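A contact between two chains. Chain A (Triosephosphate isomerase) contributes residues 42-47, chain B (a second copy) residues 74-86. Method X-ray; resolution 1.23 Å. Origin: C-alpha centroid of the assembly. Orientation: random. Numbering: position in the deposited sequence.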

ATOM      1  N   ALA A  42      -0.189  11.986  -1.860  1.00  6.99           N
ATOM      2  CA  ALA A  42      -1.489  11.429  -2.239  1.00  7.23           C
ATOM      3  C   ALA A  42      -1.419   9.914  -2.272  1.00  6.49           C
ATOM      4  O   ALA A  42      -0.328   9.335  -2.347  1.00  7.35           O
ATOM      5  CB  ALA A  42      -1.896  11.971  -3.584  1.00  8.67           C
ATOM      6  N   PRO A  43      -2.578   9.248  -2.306  1.00  6.73           N
ATOM      7  CA  PRO A  43      -2.598   7.781  -2.456  1.00  6.56           C
ATOM      8  C   PRO A  43      -1.883   7.323  -3.713  1.00  6.25           C
ATOM      9  O   PRO A  43      -1.913   7.995  -4.750  1.00  6.90           O
ATOM     10  CB  PRO A  43      -4.097   7.462  -2.532  1.00  7.10           C
ATOM     11  CG  PRO A  43      -4.737   8.559  -1.742  1.00  7.64           C
ATOM     12  CD  PRO A  43      -3.928   9.780  -2.031  1.00  7.28           C
ATOM     13  N   PHE A  44      -1.282   6.141  -3.651  1.00  6.47           N
ATOM     14  CA  PHE A  44      -0.477   5.646  -4.759  1.00  6.66           C
ATOM     15  C   PHE A  44      -1.185   5.724  -6.093  1.00  7.15           C
ATOM     16  O   PHE A  44      -0.583   6.093  -7.105  1.00  7.27           O
ATOM     17  CB  PHE A  44      -0.068   4.183  -4.556  1.00  7.12           C
ATOM     18  CG  PHE A  44       0.862   3.912  -3.412  1.00  7.55           C
ATOM     19  CD1 PHE A  44       2.122   4.482  -3.347  1.00  7.16           C
ATOM     20  CD2 PHE A  44       0.492   3.030  -2.423  1.00  7.82           C
ATOM     21  CE1 PHE A  44       2.988   4.164  -2.284  1.00  8.39           C
ATOM     22  CE2 PHE A  44       1.358   2.712  -1.369  1.00  8.96           C
ATOM     23  CZ  PHE A  44       2.589   3.287  -1.315  1.00  9.25           C
ATOM     24  N   ILE A  45      -2.461   5.327  -6.113  1.00  7.43           N
ATOM     25  CA  ILE A  45      -3.198   5.206  -7.360  1.00  7.15           C
ATOM     26  C   ILE A  45      -3.495   6.570  -7.989  1.00  7.49           C
ATOM     27  O   ILE A  45      -3.793   6.640  -9.196  1.00  8.11           O
ATOM     28  CB  ILE A  45      -4.472   4.374  -7.117  1.00  7.51           C
ATOM     29  CG1 ILE A  45      -5.041   3.849  -8.441  1.00  8.66           C
ATOM     30  CG2 ILE A  45      -5.512   5.133  -6.311  1.00  8.64           C
ATOM     31  CD1 ILE A  45      -6.240   2.901  -8.268  1.00  9.72           C
ATOM     32  N   PHE A  46      -3.400   7.638  -7.210  1.00  7.18           N
ATOM     33  CA  PHE A  46      -3.553   8.997  -7.722  1.00  7.67           C
ATOM     34  C   PHE A  46      -2.224   9.678  -8.040  1.00  8.03           C
ATOM     35  O   PHE A  46      -2.216  10.778  -8.604  1.00  8.51           O
ATOM     36  CB  PHE A  46      -4.315   9.885  -6.727  1.00  7.99           C
ATOM     37  CG  PHE A  46      -5.730   9.452  -6.433  1.00  7.74           C
ATOM     38  CD1 PHE A  46      -6.532   8.816  -7.371  1.00  9.76           C
ATOM     39  CD2 PHE A  46      -6.276   9.697  -5.185  1.00  8.44           C
ATOM     40  CE1 PHE A  46      -7.851   8.420  -7.039  1.00 10.71           C
ATOM     41  CE2 PHE A  46      -7.586   9.305  -4.862  1.00  9.97           C
ATOM     42  CZ  PHE A  46      -8.370   8.690  -5.801  1.00  9.38           C
ATOM     43  N   LEU A  47      -1.097   9.064  -7.722  1.00  8.13           N
ATOM     44  CA  LEU A  47       0.183   9.717  -7.960  1.00  8.64           C
ATOM     45  C   LEU A  47       0.432  10.037  -9.435  1.00  8.94           C
ATOM     46  O   LEU A  47       0.947  11.107  -9.727  1.00  9.06           O
ATOM     47  CB  LEU A  47       1.340   8.907  -7.379  1.00  7.71           C
ATOM     48  CG  LEU A  47       1.406   8.844  -5.834  1.00  7.25           C
ATOM     49  CD1 LEU A  47       2.527   7.942  -5.399  1.00  8.38           C
ATOM     50  CD2 LEU A  47       1.586  10.195  -5.199  1.00  9.02           C
TER
ATOM     51  N   THR B  74      -2.887   6.936   6.315  1.00  6.91           N
ATOM     52  CA  THR B  74      -1.776   7.296   5.459  1.00  6.70           C
ATOM     53  C   THR B  74      -1.138   6.067   4.841  1.00  7.14           C
ATOM     54  O   THR B  74      -0.842   5.095   5.539  1.00  7.76           O
ATOM     55  CB  THR B  74      -0.749   8.117   6.269  1.00  7.51           C
ATOM     56  OG1 THR B  74      -1.355   9.362   6.657  1.00  8.05           O
ATOM     57  CG2 THR B  74       0.510   8.445   5.469  1.00  8.05           C
ATOM     58  N   GLY B  75      -0.951   6.102   3.527  1.00  6.59           N
ATOM     59  CA  GLY B  75      -0.338   5.016   2.776  1.00  7.15           C
ATOM     60  C   GLY B  75      -1.301   4.005   2.192  1.00  6.99           C
ATOM     61  O   GLY B  75      -0.888   3.238   1.315  1.00  8.34           O
ATOM     62  N   GLU B  76      -2.550   3.974   2.654  1.00  6.66           N
ATOM     63  CA  GLU B  76      -3.517   2.974   2.191  1.00  7.03           C
ATOM     64  C   GLU B  76      -4.293   3.448   0.962  1.00  7.41           C
ATOM     65  O   GLU B  76      -4.613   4.614   0.822  1.00  8.21           O
ATOM     66  CB  GLU B  76      -4.492   2.618   3.313  1.00  7.86           C
ATOM     67  CG  GLU B  76      -3.847   1.922   4.492  1.00  8.69           C
ATOM     68  CD  GLU B  76      -3.162   0.606   4.102  1.00 10.33           C
ATOM     69  OE1 GLU B  76      -3.842  -0.306   3.561  1.00  9.81           O
ATOM     70  OE2 GLU B  76      -1.933   0.469   4.334  1.00 12.60           O
ATOM     71  N   VAL B  77      -4.642   2.496   0.103  1.00  6.78           N
ATOM     72  CA  VAL B  77      -5.524   2.710  -1.048  1.00  7.43           C
ATOM     73  C   VAL B  77      -6.825   1.986  -0.792  1.00  7.73           C
ATOM     74  O   VAL B  77      -6.839   0.890  -0.234  1.00  8.31           O
ATOM     75  CB  VAL B  77      -4.849   2.221  -2.352  1.00  7.17           C
ATOM     76  CG1 VAL B  77      -5.800   2.271  -3.536  1.00  8.46           C
ATOM     77  CG2 VAL B  77      -3.606   3.074  -2.622  1.00  9.35           C
ATOM     78  N   THR B  78      -7.937   2.624  -1.140  1.00  7.23           N
ATOM     79  CA  THR B  78      -9.257   2.121  -0.771  1.00  7.49           C
ATOM     80  C   THR B  78     -10.084   1.726  -1.992  1.00  7.63           C
ATOM     81  O   THR B  78      -9.822   2.112  -3.147  1.00  8.10           O
ATOM     82  CB  THR B  78     -10.001   3.155   0.040  1.00  8.05           C
ATOM     83  OG1 THR B  78     -10.305   4.265  -0.819  1.00  9.25           O
ATOM     84  CG2 THR B  78      -9.203   3.612   1.252  1.00  8.78           C
ATOM     85  N   VAL B  79     -11.123   0.940  -1.724  1.00  8.01           N
ATOM     86  CA  VAL B  79     -12.036   0.446  -2.751  1.00  8.50           C
ATOM     87  C   VAL B  79     -12.597   1.548  -3.650  1.00  8.36           C
ATOM     88  O   VAL B  79     -12.519   1.426  -4.874  1.00  9.09           O
ATOM     89  CB  VAL B  79     -13.129  -0.430  -2.138  1.00  9.63           C
ATOM     90  CG1 VAL B  79     -14.257  -0.705  -3.142  1.00 10.91           C
ATOM     91  CG2 VAL B  79     -12.531  -1.751  -1.627  1.00 10.99           C
ATOM     92  N   PRO B  80     -13.145   2.639  -3.087  1.00  9.06           N
ATOM     93  CA  PRO B  80     -13.691   3.660  -4.005  1.00  9.56           C
ATOM     94  C   PRO B  80     -12.639   4.238  -4.957  1.00  8.88           C
ATOM     95  O   PRO B  80     -12.962   4.603  -6.080  1.00  9.46           O
ATOM     96  CB  PRO B  80     -14.235   4.735  -3.055  1.00 12.00           C
ATOM     97  CG  PRO B  80     -14.462   4.003  -1.725  1.00 16.09           C
ATOM     98  CD  PRO B  80     -13.459   2.934  -1.673  1.00  9.98           C
ATOM     99  N   MET B  81     -11.392   4.356  -4.506  1.00  8.26           N
ATOM    100  CA  MET B  81     -10.353   4.939  -5.356  1.00  7.91           C
ATOM    101  C   MET B  81     -10.132   4.041  -6.568  1.00  8.19           C
ATOM    102  O   MET B  81     -10.037   4.507  -7.704  1.00  8.88           O
ATOM    103  CB  MET B  81      -9.052   5.087  -4.593  1.00  8.09           C
ATOM    104  CG  MET B  81      -9.086   5.974  -3.370  1.00  7.69           C
ATOM    105  SD  MET B  81      -7.501   5.877  -2.513  1.00  7.77           S
ATOM    106  CE  MET B  81      -7.893   6.794  -1.011  1.00  8.80           C
ATOM    107  N   ILE B  82     -10.012   2.748  -6.320  1.00  7.86           N
ATOM    108  CA  ILE B  82      -9.804   1.754  -7.361  1.00  8.47           C
ATOM    109  C   ILE B  82     -11.006   1.718  -8.297  1.00  8.80           C
ATOM    110  O   ILE B  82     -10.852   1.731  -9.523  1.00  8.71           O
ATOM    111  CB  ILE B  82      -9.523   0.395  -6.703  1.00  9.24           C
ATOM    112  CG1 ILE B  82      -8.181   0.430  -5.944  1.00  9.48           C
ATOM    113  CG2 ILE B  82      -9.549  -0.739  -7.716  1.00 11.60           C
ATOM    114  CD1 ILE B  82      -8.109  -0.631  -4.862  1.00 12.43           C
ATOM    115  N   LYS B  83     -12.201   1.696  -7.739  1.00  8.51           N
ATOM    116  CA  LYS B  83     -13.411   1.661  -8.548  1.00  9.19           C
ATOM    117  C   LYS B  83     -13.536   2.907  -9.410  1.00  9.10           C
ATOM    118  O   LYS B  83     -14.150   2.847 -10.487  1.00 10.88           O
ATOM    119  CB  LYS B  83     -14.645   1.513  -7.675  1.00 10.86           C
ATOM    120  CG  LYS B  83     -14.779   0.171  -7.000  1.00 12.38           C
ATOM    121  CD  LYS B  83     -16.116   0.070  -6.309  1.00 20.28           C
ATOM    122  CE  LYS B  83     -17.263  -0.124  -7.327  1.00 27.33           C
ATOM    123  NZ  LYS B  83     -17.186  -1.386  -8.108  1.00 36.68           N
ATOM    124  N   SER B  84     -12.975   4.035  -8.994  1.00  8.77           N
ATOM    125  CA  SER B  84     -13.133   5.264  -9.758  1.00  9.95           C
ATOM    126  C   SER B  84     -12.376   5.214 -11.077  1.00 10.52           C
ATOM    127  O   SER B  84     -12.652   6.027 -11.972  1.00 12.69           O
ATOM    128  CB  SER B  84     -12.726   6.490  -8.921  1.00 10.17           C
ATOM    129  OG  SER B  84     -11.312   6.702  -8.836  1.00 10.52           O
ATOM    130  N   PHE B  85     -11.450   4.279 -11.238  1.00  9.82           N
ATOM    131  CA  PHE B  85     -10.794   4.020 -12.517  1.00 10.68           C
ATOM    132  C   PHE B  85     -11.518   2.953 -13.331  1.00 12.06           C
ATOM    133  O   PHE B  85     -11.114   2.685 -14.454  1.00 14.37           O
ATOM    134  CB  PHE B  85      -9.332   3.603 -12.307  1.00 11.21           C
ATOM    135  CG  PHE B  85      -8.461   4.719 -11.830  1.00  9.99           C
ATOM    136  CD1 PHE B  85      -7.818   5.546 -12.726  1.00 11.58           C
ATOM    137  CD2 PHE B  85      -8.316   4.982 -10.482  1.00 11.38           C
ATOM    138  CE1 PHE B  85      -7.018   6.598 -12.274  1.00 11.71           C
ATOM    139  CE2 PHE B  85      -7.525   6.010 -10.034  1.00 10.82           C
ATOM    140  CZ  PHE B  85      -6.879   6.821 -10.921  1.00 11.44           C
ATOM    141  N   GLY B  86     -12.581   2.355 -12.795  1.00 10.71           N
ATOM    142  CA  GLY B  86     -13.275   1.272 -13.485  1.00 12.22           C
ATOM    143  C   GLY B  86     -12.751  -0.111 -13.178  1.00 10.33           C
ATOM    144  O   GLY B  86     -13.133  -1.086 -13.847  1.00 12.59           O
TER
HETATM  145  O   HOH W   1      -0.764   5.427  -0.785  1.00  8.20           O

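No direct hydrogen bond joins these two stretches; the contact is a packing of apolar side chains, supplemented by one water. A:Ile45 lies at its centre. Its CA-to-CB bond points toward chain B, and with chi1 and chi2 both t the side chain is extended, so that CD1 reaches 3.9 Å from CG1 of B:Ile82. The beta-branch gives it a second surface: CG2 lies 4.0 Å from CG1 of B:Val77 and 3.9 Å from CB of B:Met81. The CA-to-CB bond of B:Val77 points toward chain A, and with chi1 t its two methyls meet different residues, CG1 lying 4.0 Å from CG2 of A:Ile45 and CG2 4.1 Å from CD2 of A:Phe44.

B:Met81 serves several neighbours because its side chain is long and unbranched. Chi1 m, followed by t and t, carries CE to 3.7 Å from CG of A:Pro43, while CG of B:Met81 lies 3.7 Å from CZ of A:Phe46. SD of B:Met81 sits 4.8 Å from the centroid of the A:Phe46 ring, obliquely placed, and also accepts a weak hydrogen bond from the backbone N of B:Thr78 at 3.6 Å.

A:Phe46 leaves its backbone sideways, but chi1 m brings the ring's end to chain B, where its edge meets B:Phe85, CE1 to CE2 at 3.9 Å. The CA-to-CB bond of B:Phe85 points toward chain A, and chi1 m places CE2 3.7 Å from CG1 of A:Ile45. Nearby, B:Ser84 adopts p, which allows a 2.8 Å hydrogen bond from B:Ser84 OG to B:Met81 O; OG is also bonded elsewhere in the structure.

At the other end, A:Phe44, again m, sets CE2 3.5 Å from the O of B:Gly75. The water accepts from A:Phe44 N at 3.0 Å and donates a weak bond to B:Gly75 O at 3.0 Å, linking the two backbones. Glycine suits position 75 because, at phi 93°, a CB would jam against the preceding carbonyl oxygen.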